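Local coordinates for Lin1840 protein (Listeria innocua serovar 6a, PDB 4ZOC) that probably hydrolyses terminal, non-reducing beta-D-glucosyl residues to release beta-D-glucose, as a family 3 glycoside hydrolase involved in beta-1,2-glucan metabolism, at residues A[57-63]-A[86-90]; A[660-664]-A[676-680]. The protein carries 2 engineered substitutions. Residues are numbered along the deposited sequence.

Contact 1. Residues A[57-63]-A[86-90]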
loop_
_atom_site.group_PDB
_atom_site.type_symbol
_atom_site.label_atom_id
_atom_site.label_comp_id
_atom_site.label_asym_id
_atom_site.label_seq_id
_atom_site.Cartn_x
_atom_site.Cartn_y
_atom_site.Cartn_z
ATOM N N ALA A 57 -6.735 -6.501 41.360
ATOM C CA ALA A 57 -6.179 -6.483 39.996
ATOM C C ALA A 57 -5.262 -7.619 39.708
ATOM O O ALA A 57 -4.572 -8.136 40.584
ATOM C CB ALA A 57 -5.471 -5.148 39.766
ATOM N N GLY A 58 -5.251 -8.083 38.441
ATOM C CA GLY A 58 -4.496 -9.297 38.111
ATOM C C GLY A 58 -3.037 -9.041 37.902
ATOM O O GLY A 58 -2.176 -9.906 38.181
ATOM N N SER A 59 -2.712 -7.849 37.427
ATOM C CA SER A 59 -1.327 -7.656 36.989
ATOM C C SER A 59 -0.870 -6.203 37.062
ATOM O O SER A 59 -1.657 -5.310 36.943
ATOM C CB SER A 59 -1.247 -8.235 35.510
ATOM O OG SER A 59 0.044 -8.024 34.935
ATOM N N VAL A 60 0.449 -6.017 37.195
ATOM C CA VAL A 60 1.159 -4.803 37.050
ATOM C C VAL A 60 1.923 -4.761 35.755
ATOM O O VAL A 60 2.546 -5.748 35.402
ATOM C CB VAL A 60 2.208 -4.721 38.176
ATOM C CG1 VAL A 60 3.017 -3.442 38.068
ATOM C CG2 VAL A 60 1.491 -4.735 39.508
ATOM N N LEU A 61 1.902 -3.624 35.039
ATOM C CA LEU A 61 2.935 -3.488 33.986
ATOM C C LEU A 61 3.818 -2.284 34.190
ATOM O O LEU A 61 3.372 -1.212 34.656
ATOM C CB LEU A 61 2.379 -3.494 32.579
ATOM C CG LEU A 61 1.963 -2.124 32.042
ATOM C CD1 LEU A 61 1.673 -2.259 30.569
ATOM C CD2 LEU A 61 0.728 -1.799 32.822
ATOM N N GLY A 62 5.102 -2.496 33.924
ATOM C CA GLY A 62 6.053 -1.462 34.013
ATOM C C GLY A 62 6.468 -1.043 35.443
ATOM O O GLY A 62 6.716 0.132 35.687
ATOM N N SER A 63 6.562 -2.018 36.334
ATOM C CA SER A 63 7.298 -1.806 37.604
ATOM C C SER A 63 8.662 -1.101 37.335
ATOM O O SER A 63 9.278 -1.323 36.311
ATOM C CB SER A 63 7.513 -3.107 38.353
ATOM O OG SER A 63 8.329 -2.914 39.488
ATOM N N LEU A 86 0.152 -10.879 42.365
ATOM C CA LEU A 86 0.239 -10.141 41.098
ATOM C C LEU A 86 1.239 -10.734 40.156
ATOM O O LEU A 86 2.281 -11.262 40.563
ATOM C CB LEU A 86 0.658 -8.697 41.362
ATOM C CG LEU A 86 -0.404 -7.817 42.023
ATOM C CD1 LEU A 86 0.225 -6.646 42.648
ATOM C CD2 LEU A 86 -1.434 -7.384 41.000
ATOM N N VAL A 87 0.949 -10.620 38.851
ATOM C CA VAL A 87 1.985 -10.933 37.846
ATOM C C VAL A 87 2.481 -9.610 37.244
ATOM O O VAL A 87 1.673 -8.708 37.025
ATOM C CB VAL A 87 1.494 -11.961 36.726
ATOM C CG1 VAL A 87 0.205 -11.478 36.041
ATOM C CG2 VAL A 87 2.656 -12.262 35.804
ATOM N N PHE A 88 3.809 -9.483 37.092
ATOM C CA PHE A 88 4.510 -8.249 36.681
ATOM C C PHE A 88 5.059 -8.435 35.284
ATOM O O PHE A 88 5.846 -9.371 35.012
ATOM C CB PHE A 88 5.681 -7.979 37.642
ATOM C CG PHE A 88 5.248 -7.443 38.999
ATOM C CD1 PHE A 88 4.696 -8.302 39.971
ATOM C CD2 PHE A 88 5.333 -6.080 39.265
ATOM C CE1 PHE A 88 4.276 -7.776 41.172
ATOM C CE2 PHE A 88 4.946 -5.543 40.487
ATOM C CZ PHE A 88 4.385 -6.397 41.439
ATOM N N MET A 89 4.663 -7.535 34.406
ATOM C CA MET A 89 5.060 -7.571 33.020
ATOM C C MET A 89 5.757 -6.277 32.605
ATOM O O MET A 89 5.525 -5.188 33.199
ATOM C CB MET A 89 3.812 -7.739 32.172
ATOM C CG MET A 89 2.868 -8.820 32.632
ATOM S SD MET A 89 1.780 -9.424 31.339
ATOM C CE MET A 89 0.693 -10.411 32.338
ATOM N N ALA A 90 6.629 -6.382 31.592
ATOM C CA ALA A 90 7.378 -5.177 31.199
ATOM C C ALA A 90 7.808 -5.264 29.751
ATOM O O ALA A 90 7.836 -6.350 29.165
ATOM C CB ALA A 90 8.600 -5.033 32.087
HETATM O O HOH W 1 6.607 -4.916 35.748
#
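Strands 59-61 and 87-90 run side by side in the same direction, with axes 4.7 Å apart at 23°. Their backbones form a parallel ladder. Val-87 N donates to Gly-58 O (3.3 Å), Val-60 N to Val-87 O (3.0 Å), Met-89 N to Val-60 O (2.9 Å) and Gly-62 N to Met-89 O (2.8 Å). Side chains alternate between the two faces of the sheet. On one face, Ser-59 takes the t rotamer, which brings OG within 2.7 Å of Val-87 O. That carbonyl therefore accepts from both the hydroxyl and Val-60 N. Gln-24 of strand 23-25 also hydrogen-bonds to Ser-59 OG. Met-89 is extended beyond an m chi1, and its CE ends 3.6 Å from Ser-59 OG. Leu-61 shares this face, but its p, t side chain leads away from Met-89.

On the other face, the m rotamer of Phe-88 lays its ring against Val-60. Val-60 CB lies over the ring face, 4.0 Å from the centroid, in a CH-pi contact. Ser-63 CB meets the ring edge, 3.8 Å from Phe-88 CD2. Leu-86 extends the apolar patch, with CD1 3.9 Å from Val-60 CG2. Helix 66-79 covers Phe-88 and Leu-86. Past the strand, Gly-62 turns the chain with a positive phi, and a water bridges Ser-63 N to Met-89 O. The pair and helix 66-79 form a beta-alpha-beta unit, the repeating element of the TIM barrel in the N-terminal domain of family 3 glycoside hydrolases.

Contact 2. Residues A[660-664]-A[676-680]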
loop_
_atom_site.group_PDB
_atom_site.type_symbol
_atom_site.label_atom_id
_atom_site.label_comp_id
_atom_site.label_asym_id
_atom_site.label_seq_id
_atom_site.Cartn_x
_atom_site.Cartn_y
_atom_site.Cartn_z
ATOM N N LEU A 660 13.218 -17.039 1.110
ATOM C CA LEU A 660 14.255 -17.622 1.919
ATOM C C LEU A 660 13.729 -18.822 2.698
ATOM O O LEU A 660 12.656 -18.718 3.325
ATOM C CB LEU A 660 14.803 -16.623 2.968
ATOM C CG LEU A 660 16.045 -16.980 3.742
ATOM C CD1 LEU A 660 17.290 -16.991 2.851
ATOM C CD2 LEU A 660 16.165 -16.011 4.931
ATOM N N LYS A 661 14.468 -19.943 2.657
ATOM C CA LYS A 661 14.038 -21.151 3.341
ATOM C C LYS A 661 15.138 -21.791 4.194
ATOM O O LYS A 661 14.835 -22.757 4.912
ATOM C CB LYS A 661 13.551 -22.185 2.328
ATOM C CG LYS A 661 12.337 -21.800 1.506
ATOM C CD LYS A 661 11.124 -21.590 2.266
ATOM C CE LYS A 661 9.968 -21.314 1.287
ATOM N NZ LYS A 661 8.801 -21.033 2.146
ATOM N N ALA A 662 16.367 -21.232 4.179
ATOM C CA ALA A 662 17.412 -21.659 5.041
ATOM C C ALA A 662 18.484 -20.623 5.045
ATOM O O ALA A 662 18.701 -19.908 4.071
ATOM C CB ALA A 662 17.993 -23.056 4.632
ATOM N N PHE A 663 19.169 -20.542 6.163
ATOM C CA PHE A 663 20.361 -19.671 6.266
ATOM C C PHE A 663 21.268 -20.155 7.393
ATOM O O PHE A 663 20.768 -20.721 8.385
ATOM C CB PHE A 663 19.938 -18.199 6.498
ATOM C CG PHE A 663 19.227 -17.968 7.815
ATOM C CD1 PHE A 663 17.876 -18.089 7.903
ATOM C CD2 PHE A 663 19.944 -17.624 8.957
ATOM C CE1 PHE A 663 17.243 -17.849 9.082
ATOM C CE2 PHE A 663 19.283 -17.392 10.148
ATOM C CZ PHE A 663 17.922 -17.512 10.223
ATOM N N GLU A 664 22.575 -19.934 7.262
ATOM C CA GLU A 664 23.558 -20.224 8.309
ATOM C C GLU A 664 24.732 -19.278 8.125
ATOM O O GLU A 664 25.255 -19.045 7.008
ATOM C CB GLU A 664 24.125 -21.683 8.250
ATOM C CG GLU A 664 25.073 -21.950 9.394
ATOM C CD GLU A 664 25.588 -23.365 9.525
ATOM O OE1 GLU A 664 24.917 -24.320 9.073
ATOM O OE2 GLU A 664 26.690 -23.531 10.118
ATOM N N VAL A 676 28.409 -27.135 5.016
ATOM C CA VAL A 676 27.206 -27.016 5.852
ATOM C C VAL A 676 26.113 -27.631 5.050
ATOM O O VAL A 676 26.149 -27.654 3.801
ATOM C CB VAL A 676 26.867 -25.561 6.361
ATOM C CG1 VAL A 676 27.628 -25.205 7.619
ATOM C CG2 VAL A 676 27.152 -24.511 5.341
ATOM N N THR A 677 25.167 -28.204 5.748
ATOM C CA THR A 677 24.081 -28.896 5.063
ATOM C C THR A 677 22.783 -28.302 5.500
ATOM O O THR A 677 22.627 -27.896 6.639
ATOM C CB THR A 677 24.074 -30.421 5.322
ATOM O OG1 THR A 677 24.004 -30.637 6.743
ATOM C CG2 THR A 677 25.308 -31.014 4.824
ATOM N N PHE A 678 21.852 -28.192 4.579
ATOM C CA PHE A 678 20.508 -27.664 4.930
ATOM C C PHE A 678 19.464 -28.693 4.533
ATOM O O PHE A 678 19.618 -29.341 3.536
ATOM C CB PHE A 678 20.214 -26.357 4.180
ATOM C CG PHE A 678 21.196 -25.268 4.386
ATOM C CD1 PHE A 678 21.123 -24.447 5.509
ATOM C CD2 PHE A 678 22.209 -25.053 3.481
ATOM C CE1 PHE A 678 22.023 -23.425 5.655
ATOM C CE2 PHE A 678 23.100 -24.031 3.624
ATOM C CZ PHE A 678 23.013 -23.224 4.721
ATOM N N GLU A 679 18.400 -28.856 5.296
ATOM C CA GLU A 679 17.252 -29.708 4.893
ATOM C C GLU A 679 16.087 -28.799 4.561
ATOM O O GLU A 679 15.605 -28.045 5.418
ATOM C CB GLU A 679 16.860 -30.661 6.029
ATOM C CG GLU A 679 15.718 -31.601 5.636
ATOM C CD GLU A 679 15.267 -32.526 6.711
ATOM O OE1 GLU A 679 14.434 -33.367 6.391
ATOM O OE2 GLU A 679 15.721 -32.422 7.867
ATOM N N LEU A 680 15.616 -28.832 3.318
ATOM C CA LEU A 680 14.411 -28.060 2.975
ATOM C C LEU A 680 13.342 -29.123 2.984
ATOM O O LEU A 680 13.324 -29.986 2.080
ATOM C CB LEU A 680 14.545 -27.402 1.597
ATOM C CG LEU A 680 15.794 -26.504 1.359
ATOM C CD1 LEU A 680 15.783 -25.756 0.063
ATOM C CD2 LEU A 680 15.964 -25.541 2.445
#
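No hydrogen bond joins these two antiparallel strands, although they are close neighbours along the chain. Their axes come no closer than 7.5 Å, at 159°, and side chains fill the space between. Strand 659-668 pairs with strand 638-648, whereas strand 673-680 pairs with strand 624-632. The contact is thus packing between two sheets.

Phe-678 is central. With chi1 in m, its ring reaches across to the other strand. Ala-662 CB lies 3.5 Å from Phe-678 CD1, and Glu-664 CB lies 3.8 Å from Phe-678 CE1. The small side chain of Ala-662 lets the ring come close to the backbone, where Phe-663 C is 3.8 Å from Phe-678 CE1. Leu-680 CD2 also packs on Ala-662 CB, at 3.9 Å. Glu-664 is extended, and its OE2 comes within 3.2 Å of Val-676 CG1 at the more open end.

Phe-663 points away from strand 673-680. It packs on helix 158-173 and makes a cation-pi contact with Arg-112. Lys-661 and Ala-662 both face Val-644 in a classic beta bulge. Their CA-to-CB bonds consequently both point toward segment 676-680, although the end of Lys-661 leads away. Two sheets packed through an apolar layer form a beta sandwich, the architecture of the fibronectin type III-like domain.

Contact 1 comes first along the chain and closes well before contact 2 opens. Their centres are 40 Å apart, on opposite sides of the chain's centre, and their nearest atoms are about 24 Å apart. They share no sheet and do not touch. Contact 1 joins adjacent strands within the parallel barrel sheet of the N-terminal domain. Contact 2 packs two sheets of the fibronectin type III-like domain against each other. The side chain of Leu-61 is about 7 Å from a bound glucose unit, whereas that of Lys-661 is about 12 Å from a bound magnesium ion. The contacts thus belong to separate structural units of this multidomain glucosidase.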